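Local coordinates for transcriptional regulator, SorC family (PDB 2O0M), which probably regulates transcription by binding DNA, in response to a bound carbohydrate or sugar-like ligand, at residues V112-S117 and T331-A336; A155-N160 and A193-K198; F173-G178 and Q187-S192. All coordinates share one frame; numbering follows the deposited sequence.

Interaction 1 of 3, residues V112-S117 and T331-A336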
loop_
_atom_site.group_PDB
_atom_site.type_symbol
_atom_site.label_atom_id
_atom_site.label_comp_id
_atom_site.label_asym_id
_atom_site.label_seq_id
_atom_site.Cartn_x
_atom_site.Cartn_y
_atom_site.Cartn_z
ATOM N N VAL A 112 0.770 -6.499 -15.809
ATOM C CA VAL A 112 2.147 -6.111 -16.095
ATOM C C VAL A 112 2.139 -4.973 -17.122
ATOM O O VAL A 112 1.774 -5.165 -18.288
ATOM C CB VAL A 112 2.983 -7.292 -16.642
ATOM C CG1 VAL A 112 4.383 -6.830 -17.000
ATOM C CG2 VAL A 112 3.048 -8.431 -15.633
ATOM N N VAL A 113 2.522 -3.785 -16.669
ATOM C CA VAL A 113 2.557 -2.597 -17.509
ATOM C C VAL A 113 3.865 -2.557 -18.293
ATOM O O VAL A 113 4.925 -2.915 -17.771
ATOM C CB VAL A 113 2.404 -1.322 -16.643
ATOM C CG1 VAL A 113 2.587 -0.050 -17.472
ATOM C CG2 VAL A 113 1.040 -1.331 -15.951
ATOM N N ALA A 114 3.780 -2.099 -19.543
ATOM C CA ALA A 114 4.950 -2.024 -20.395
ATOM C C ALA A 114 5.973 -1.097 -19.768
ATOM O O ALA A 114 5.628 -0.018 -19.295
ATOM C CB ALA A 114 4.577 -1.527 -21.798
ATOM N N GLY A 115 7.229 -1.530 -19.776
ATOM C CA GLY A 115 8.337 -0.667 -19.420
ATOM C C GLY A 115 8.939 -0.929 -18.056
ATOM O O GLY A 115 8.723 -1.978 -17.446
ATOM N N ASP A 116 9.687 0.063 -17.593
ATOM C CA ASP A 116 10.501 -0.016 -16.380
ATOM C C ASP A 116 10.325 1.273 -15.574
ATOM O O ASP A 116 10.884 2.311 -15.925
ATOM C CB ASP A 116 11.979 -0.210 -16.750
ATOM C CG ASP A 116 12.884 -0.364 -15.534
ATOM O OD1 ASP A 116 12.412 -0.236 -14.393
ATOM O OD2 ASP A 116 14.086 -0.625 -15.728
ATOM N N SER A 117 9.559 1.197 -14.489
ATOM C CA SER A 117 9.294 2.355 -13.630
ATOM C C SER A 117 10.539 2.895 -12.925
ATOM O O SER A 117 10.506 4.001 -12.387
ATOM C CB SER A 117 8.239 2.027 -12.566
ATOM O OG SER A 117 8.672 0.985 -11.706
ATOM N N THR A 331 2.174 -4.263 -11.608
ATOM C CA THR A 331 3.618 -4.170 -11.662
ATOM C C THR A 331 4.049 -3.824 -13.089
ATOM O O THR A 331 3.216 -3.508 -13.946
ATOM C CB THR A 331 4.248 -5.496 -11.162
ATOM O OG1 THR A 331 5.658 -5.335 -10.945
ATOM C CG2 THR A 331 3.964 -6.669 -12.104
ATOM N N ASP A 332 5.341 -3.877 -13.337
ATOM C CA ASP A 332 5.830 -3.591 -14.687
ATOM C C ASP A 332 6.710 -4.703 -15.227
ATOM O O ASP A 332 7.027 -5.661 -14.527
ATOM C CB ASP A 332 6.494 -2.213 -14.772
ATOM C CG ASP A 332 7.660 -2.037 -13.820
ATOM O OD1 ASP A 332 8.229 -3.038 -13.348
ATOM O OD2 ASP A 332 8.019 -0.867 -13.558
ATOM N N GLU A 333 7.055 -4.578 -16.505
ATOM C CA GLU A 333 7.865 -5.572 -17.183
ATOM C C GLU A 333 9.214 -5.732 -16.508
ATOM O O GLU A 333 9.737 -6.835 -16.415
ATOM C CB GLU A 333 8.094 -5.187 -18.650
ATOM C CG GLU A 333 6.896 -5.387 -19.561
ATOM C CD GLU A 333 7.246 -5.175 -21.039
ATOM O OE1 GLU A 333 7.640 -4.047 -21.407
ATOM O OE2 GLU A 333 7.130 -6.137 -21.835
ATOM N N ALA A 334 9.791 -4.630 -16.049
ATOM C CA ALA A 334 11.124 -4.696 -15.466
ATOM C C ALA A 334 11.122 -5.564 -14.207
ATOM O O ALA A 334 12.003 -6.403 -14.017
ATOM C CB ALA A 334 11.647 -3.324 -15.185
ATOM N N ALA A 335 10.107 -5.399 -13.369
ATOM C CA ALA A 335 9.999 -6.219 -12.164
ATOM C C ALA A 335 9.706 -7.680 -12.508
ATOM O O ALA A 335 10.354 -8.585 -11.989
ATOM C CB ALA A 335 8.929 -5.669 -11.238
ATOM N N ALA A 336 8.736 -7.891 -13.388
ATOM C CA ALA A 336 8.320 -9.229 -13.780
ATOM C C ALA A 336 9.457 -10.017 -14.431
ATOM O O ALA A 336 9.703 -11.161 -14.059
ATOM C CB ALA A 336 7.116 -9.156 -14.716
#
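The carboxylate of Asp332 is gripped by Ser117 from both of its faces: the backbone N of Ser117 approaches OD2 from one side, 37° out of the plane, and OG donates from the other, on the syn side. The site lies at the C-terminal ends of the parallel-paired strands 109-113 and 328-332 in a Rossmann-like domain, where Asp332 is the N-cap of helix 333-339. Ser117 N and OG both lie 2.7 Å from Asp332 OD2. The other oxygen, OD1, makes the capping bond, accepting from Ala335 N at 3.0 Å. Gly309 N also donates to OD1. Aspartate suits this place because its short side chain, with CG turned between the backbone N and carbonyl carbon (chi1 58°), can cap the helix and hold the neighbouring loop with one carboxylate.

The flat end of Asp116 has the methyl of Ala334 against it, with Ala334 CB 3.2 Å from Asp116 CG, while its OD1 accepts from Asp118 N. In the Glu333 carboxylate, OE1 uses its anti lone pair to take Gly115 N at 3.0 Å. Gly115 has a positive phi (105°), and a side chain there would jam against the preceding carbonyl; glycine lets the loop turn and return its own O to Ala334 N.

The parallel pairing ends in a nearly straight bond from Val113 N to Thr331 O. Val113 O then receives Glu333 N, and this passes the pairing from strand to helix. On the face opposite Val113 and Asp332, the branched Val112 lies beside Thr331, pointing the same way, with CG1 against Glu333 N and CG2 reaching Ala336 CB at 4.2 Å.

Interaction 2 of 3, residues A155-N160 and A193-K198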
loop_
_atom_site.group_PDB
_atom_site.type_symbol
_atom_site.label_atom_id
_atom_site.label_comp_id
_atom_site.label_asym_id
_atom_site.label_seq_id
_atom_site.Cartn_x
_atom_site.Cartn_y
_atom_site.Cartn_z
ATOM N N ALA A 155 1.968 7.958 -4.116
ATOM C CA ALA A 155 1.765 9.390 -4.347
ATOM C C ALA A 155 1.557 9.641 -5.847
ATOM O O ALA A 155 0.632 10.350 -6.259
ATOM C CB ALA A 155 2.946 10.173 -3.848
HETATM N N MSE A 156 2.395 9.012 -6.652
HETATM C CA MSE A 156 2.293 9.173 -8.110
HETATM C C MSE A 156 1.065 8.501 -8.695
HETATM O O MSE A 156 0.401 9.056 -9.598
HETATM C CB MSE A 156 3.547 8.653 -8.793
HETATM C CG MSE A 156 4.775 9.467 -8.482
HETATM SE SE MSE A 156 4.630 11.365 -8.922
HETATM C CE MSE A 156 3.548 11.263 -10.511
ATOM N N VAL A 157 0.748 7.303 -8.199
ATOM C CA VAL A 157 -0.484 6.637 -8.573
ATOM C C VAL A 157 -1.688 7.528 -8.287
ATOM O O VAL A 157 -2.551 7.723 -9.147
ATOM C CB VAL A 157 -0.648 5.290 -7.822
ATOM C CG1 VAL A 157 -2.078 4.769 -7.965
ATOM C CG2 VAL A 157 0.364 4.265 -8.337
ATOM N N ALA A 158 -1.752 8.067 -7.069
ATOM C CA ALA A 158 -2.883 8.890 -6.658
ATOM C C ALA A 158 -3.062 10.100 -7.585
ATOM O O ALA A 158 -4.179 10.414 -7.997
ATOM C CB ALA A 158 -2.726 9.336 -5.214
ATOM N N GLU A 159 -1.961 10.755 -7.931
ATOM C CA GLU A 159 -2.008 11.956 -8.786
ATOM C C GLU A 159 -2.572 11.648 -10.172
ATOM O O GLU A 159 -3.061 12.547 -10.868
ATOM C CB GLU A 159 -0.607 12.555 -8.931
ATOM C CG GLU A 159 -0.039 13.136 -7.652
ATOM C CD GLU A 159 -0.721 14.428 -7.209
ATOM O OE1 GLU A 159 -1.478 15.030 -8.021
ATOM O OE2 GLU A 159 -0.476 14.845 -6.050
ATOM N N ASN A 160 -2.510 10.379 -10.569
ATOM C CA ASN A 160 -2.868 9.959 -11.925
ATOM C C ASN A 160 -4.127 9.093 -12.006
ATOM O O ASN A 160 -4.321 8.340 -12.969
ATOM C CB ASN A 160 -1.665 9.252 -12.549
ATOM C CG ASN A 160 -0.559 10.222 -12.930
ATOM O OD1 ASN A 160 -0.665 10.917 -13.937
ATOM N ND2 ASN A 160 0.512 10.259 -12.142
ATOM N N ALA A 193 -6.211 11.969 0.317
ATOM C CA ALA A 193 -6.832 13.224 -0.097
ATOM C C ALA A 193 -6.745 13.392 -1.597
ATOM O O ALA A 193 -7.723 13.791 -2.252
ATOM C CB ALA A 193 -6.198 14.396 0.615
ATOM N N VAL A 194 -5.582 13.074 -2.149
ATOM C CA VAL A 194 -5.383 13.171 -3.594
ATOM C C VAL A 194 -6.273 12.172 -4.330
ATOM O O VAL A 194 -6.945 12.521 -5.315
ATOM C CB VAL A 194 -3.897 12.997 -3.983
ATOM C CG1 VAL A 194 -3.733 12.925 -5.507
ATOM C CG2 VAL A 194 -3.084 14.160 -3.415
HETATM N N MSE A 195 -6.288 10.931 -3.860
HETATM C CA MSE A 195 -7.137 9.919 -4.491
HETATM C C MSE A 195 -8.589 10.357 -4.470
HETATM O O MSE A 195 -9.294 10.219 -5.464
HETATM C CB MSE A 195 -7.009 8.578 -3.777
HETATM C CG MSE A 195 -5.722 7.875 -4.031
HETATM SE SE MSE A 195 -5.945 5.916 -3.897
HETATM C CE MSE A 195 -4.228 5.456 -4.644
ATOM N N ALA A 196 -9.033 10.894 -3.341
ATOM C CA ALA A 196 -10.418 11.340 -3.226
ATOM C C ALA A 196 -10.709 12.407 -4.272
ATOM O O ALA A 196 -11.709 12.333 -4.997
ATOM C CB ALA A 196 -10.700 11.862 -1.839
ATOM N N ASN A 197 -9.812 13.388 -4.368
ATOM C CA ASN A 197 -9.964 14.468 -5.333
ATOM C C ASN A 197 -10.025 13.960 -6.757
ATOM O O ASN A 197 -10.944 14.284 -7.492
ATOM C CB ASN A 197 -8.827 15.478 -5.219
ATOM C CG ASN A 197 -8.958 16.614 -6.228
ATOM O OD1 ASN A 197 -9.950 17.354 -6.226
ATOM N ND2 ASN A 197 -7.974 16.751 -7.099
ATOM N N LYS A 198 -9.055 13.138 -7.133
ATOM C CA LYS A 198 -8.934 12.708 -8.522
ATOM C C LYS A 198 -10.062 11.763 -8.965
ATOM O O LYS A 198 -10.420 11.730 -10.153
ATOM C CB LYS A 198 -7.576 12.062 -8.765
ATOM C CG LYS A 198 -6.403 12.989 -8.556
ATOM C CD LYS A 198 -6.319 14.084 -9.598
ATOM C CE LYS A 198 -4.930 14.715 -9.595
ATOM N NZ LYS A 198 -4.975 16.175 -9.768
HETATM O O HOH W 1 -3.189 16.785 -7.043
#
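Two successive helices of the Rossmann-like domain, 152-159 and 188-199, pack side by side here; each follows a strand of the sheet, 142-148 and 169-175 respectively, and those two strands pair in parallel. The helix axes run almost parallel, 18° apart, and come within 8.6 Å, a close approach that suits the small Ala158 between them. Its CB points at the other helix and touches Met195 CG at 3.5 Å and Val194 CG1 at 3.7 Å. Val194 CG1, anti to its backbone N (chi1 173°), also rests against Ala158 O.

Met195, present as selenomethionine, continues past Ala158 with an extended chain that brings CE to Val157 CG1 at 4.0 Å. Long and flexible, it reaches along the buried side of the contact, where Leu131 of helix 122-138 and Phe173 of strand 169-175 also touch it.

Toward solvent the chemistry becomes polar. The Glu159 side chain crosses Val194 at about a right angle. Lys198 spreads its aliphatic chain over the carbonyls of Ala158 and Glu159, with CG near Ala158 O and CE 3.1 Å from Glu159 O. Its charge does not form a salt bridge with Glu159. Instead a water spans the gap, donating to Glu159 OE1 at 2.6 Å and accepting a weak bond from Lys198 NZ at 3.3 Å.

Interaction 3 of 3, residues F173-G178 and Q187-S192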
loop_
_atom_site.group_PDB
_atom_site.type_symbol
_atom_site.label_atom_id
_atom_site.label_comp_id
_atom_site.label_asym_id
_atom_site.label_seq_id
_atom_site.Cartn_x
_atom_site.Cartn_y
_atom_site.Cartn_z
ATOM N N PHE A 173 -11.810 7.350 1.017
ATOM C CA PHE A 173 -10.406 6.971 1.158
ATOM C C PHE A 173 -9.893 7.355 2.540
ATOM O O PHE A 173 -10.113 8.477 3.012
ATOM C CB PHE A 173 -9.532 7.601 0.061
ATOM C CG PHE A 173 -9.917 7.189 -1.328
ATOM C CD1 PHE A 173 -9.269 6.141 -1.971
ATOM C CD2 PHE A 173 -10.984 7.814 -1.976
ATOM C CE1 PHE A 173 -9.634 5.763 -3.269
ATOM C CE2 PHE A 173 -11.367 7.433 -3.274
ATOM C CZ PHE A 173 -10.694 6.391 -3.907
ATOM N N VAL A 174 -9.224 6.407 3.185
ATOM C CA VAL A 174 -8.640 6.615 4.483
ATOM C C VAL A 174 -7.246 5.999 4.495
ATOM O O VAL A 174 -6.968 5.057 3.744
ATOM C CB VAL A 174 -9.492 5.949 5.585
ATOM C CG1 VAL A 174 -10.848 6.617 5.673
ATOM C CG2 VAL A 174 -9.656 4.444 5.340
ATOM N N PRO A 175 -6.363 6.520 5.345
ATOM C CA PRO A 175 -5.063 5.854 5.498
ATOM C C PRO A 175 -5.215 4.488 6.167
ATOM O O PRO A 175 -6.051 4.348 7.052
ATOM C CB PRO A 175 -4.312 6.794 6.429
ATOM C CG PRO A 175 -5.402 7.451 7.226
ATOM C CD PRO A 175 -6.486 7.690 6.233
ATOM N N ALA A 176 -4.401 3.504 5.772
ATOM C CA ALA A 176 -4.469 2.166 6.370
ATOM C C ALA A 176 -3.770 2.131 7.727
ATOM O O ALA A 176 -4.085 1.294 8.594
ATOM C CB ALA A 176 -3.840 1.141 5.464
ATOM N N ARG A 177 -2.795 3.023 7.876
ATOM C CA ARG A 177 -2.003 3.123 9.094
ATOM C C ARG A 177 -1.667 4.557 9.454
ATOM O O ARG A 177 -1.429 5.376 8.586
ATOM C CB ARG A 177 -0.666 2.379 8.933
ATOM C CG ARG A 177 -0.756 0.889 9.004
ATOM C CD ARG A 177 -1.180 0.451 10.400
ATOM N NE ARG A 177 -0.931 -0.965 10.649
ATOM C CZ ARG A 177 0.175 -1.487 11.172
ATOM N NH1 ARG A 177 1.212 -0.730 11.525
ATOM N NH2 ARG A 177 0.239 -2.794 11.338
ATOM N N GLY A 178 -1.570 4.813 10.757
ATOM C CA GLY A 178 -0.974 6.042 11.262
ATOM C C GLY A 178 0.397 5.765 11.856
ATOM O O GLY A 178 0.771 4.617 12.066
ATOM N N GLN A 187 2.883 10.848 2.769
ATOM C CA GLN A 187 2.172 10.158 3.850
ATOM C C GLN A 187 0.782 9.683 3.383
ATOM O O GLN A 187 0.184 10.248 2.459
ATOM C CB GLN A 187 2.121 11.002 5.130
ATOM C CG GLN A 187 0.998 11.957 5.247
ATOM C CD GLN A 187 1.003 12.645 6.607
ATOM O OE1 GLN A 187 1.691 13.638 6.785
ATOM N NE2 GLN A 187 0.221 12.125 7.563
ATOM N N ALA A 188 0.286 8.623 4.021
ATOM C CA ALA A 188 -0.963 7.990 3.626
ATOM C C ALA A 188 -2.160 8.978 3.621
ATOM O O ALA A 188 -3.013 8.929 2.719
ATOM C CB ALA A 188 -1.244 6.794 4.549
ATOM N N ASN A 189 -2.209 9.884 4.599
ATOM C CA ASN A 189 -3.254 10.929 4.625
ATOM C C ASN A 189 -3.266 11.706 3.314
ATOM O O ASN A 189 -4.329 11.994 2.749
ATOM C CB ASN A 189 -3.037 11.953 5.757
ATOM C CG ASN A 189 -3.595 11.521 7.105
ATOM O OD1 ASN A 189 -3.193 12.065 8.169
ATOM N ND2 ASN A 189 -4.501 10.566 7.093
ATOM N N SER A 190 -2.076 12.078 2.861
ATOM C CA SER A 190 -1.936 12.868 1.643
ATOM C C SER A 190 -2.401 12.087 0.425
ATOM O O SER A 190 -3.133 12.622 -0.425
ATOM C CB SER A 190 -0.499 13.347 1.482
ATOM O OG SER A 190 -0.142 14.163 2.584
ATOM N N ILE A 191 -2.009 10.815 0.344
ATOM C CA ILE A 191 -2.436 9.955 -0.765
ATOM C C ILE A 191 -3.978 9.849 -0.739
ATOM O O ILE A 191 -4.629 9.938 -1.767
ATOM C CB ILE A 191 -1.759 8.536 -0.714
ATOM C CG1 ILE A 191 -0.376 8.538 -1.389
ATOM C CG2 ILE A 191 -2.591 7.506 -1.431
ATOM C CD1 ILE A 191 0.656 9.392 -0.736
ATOM N N SER A 192 -4.565 9.693 0.449
ATOM C CA SER A 192 -6.032 9.566 0.567
ATOM C C SER A 192 -6.745 10.791 -0.003
ATOM O O SER A 192 -7.751 10.675 -0.735
ATOM C CB SER A 192 -6.442 9.395 2.036
ATOM O OG SER A 192 -5.853 8.229 2.590
#
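Ser192 faces the backbone of Phe173, and its side chain runs up to the strand in two steps. CB lies 3.9 Å from Phe173 O. OG, anti to its own carbonyl carbon (chi1 -60°), then sits against the peptide between Val174 and Pro175, 3.2 Å from Val174 C. The nitrogen of that peptide belongs to a proline and has no hydrogen to share; OG donates to Ala188 O at 2.9 Å, from above the carbonyl plane. The same Ala188 O also accepts from Ser192 N, and thus carries two bonds from one residue. Serine suits the position: it is small enough to let strand and helix approach to 6.9 Å between axes, and its buried hydroxyl is satisfied locally.

Pro175 supplies the apolar half of the contact. Its CB meets Ala188 CB at 3.6 Å, and the rest of its ring lies against the side chain of Asn189. Phe173 adds its CB, 3.6 Å from Ser192 O, while its ring leads off toward later turns of helix 188-199, touching Ala196 and Thr199.

Strand and helix run nearly antiparallel, at 173°, the helix doubling back along the strand it follows. This is the first half of the beta-alpha-beta crossover formed by strand 169-175, helix 188-199 and strand 202-203, the repeating unit of a Rossmann-like fold.

Interactions 2 and 3 share helix 188-199 and touch each other: Met195 SE packs on Phe173 CE1 at 3.7 Å, and Ile191 meets Ala155. Together they fix one helix against both a neighbouring helix and its own strand. Interaction 3 is the most buried, made of backbone, proline and small side chains; interaction 2 grades from an apolar interior to a water-bridged surface. Interaction 1 lies apart, its centre about 25 Å from that of interaction 3, yet both reach the same sheet. Only partly buried and made where strands end, it relies on hydrogen bonds, and along the chain it encloses the other two.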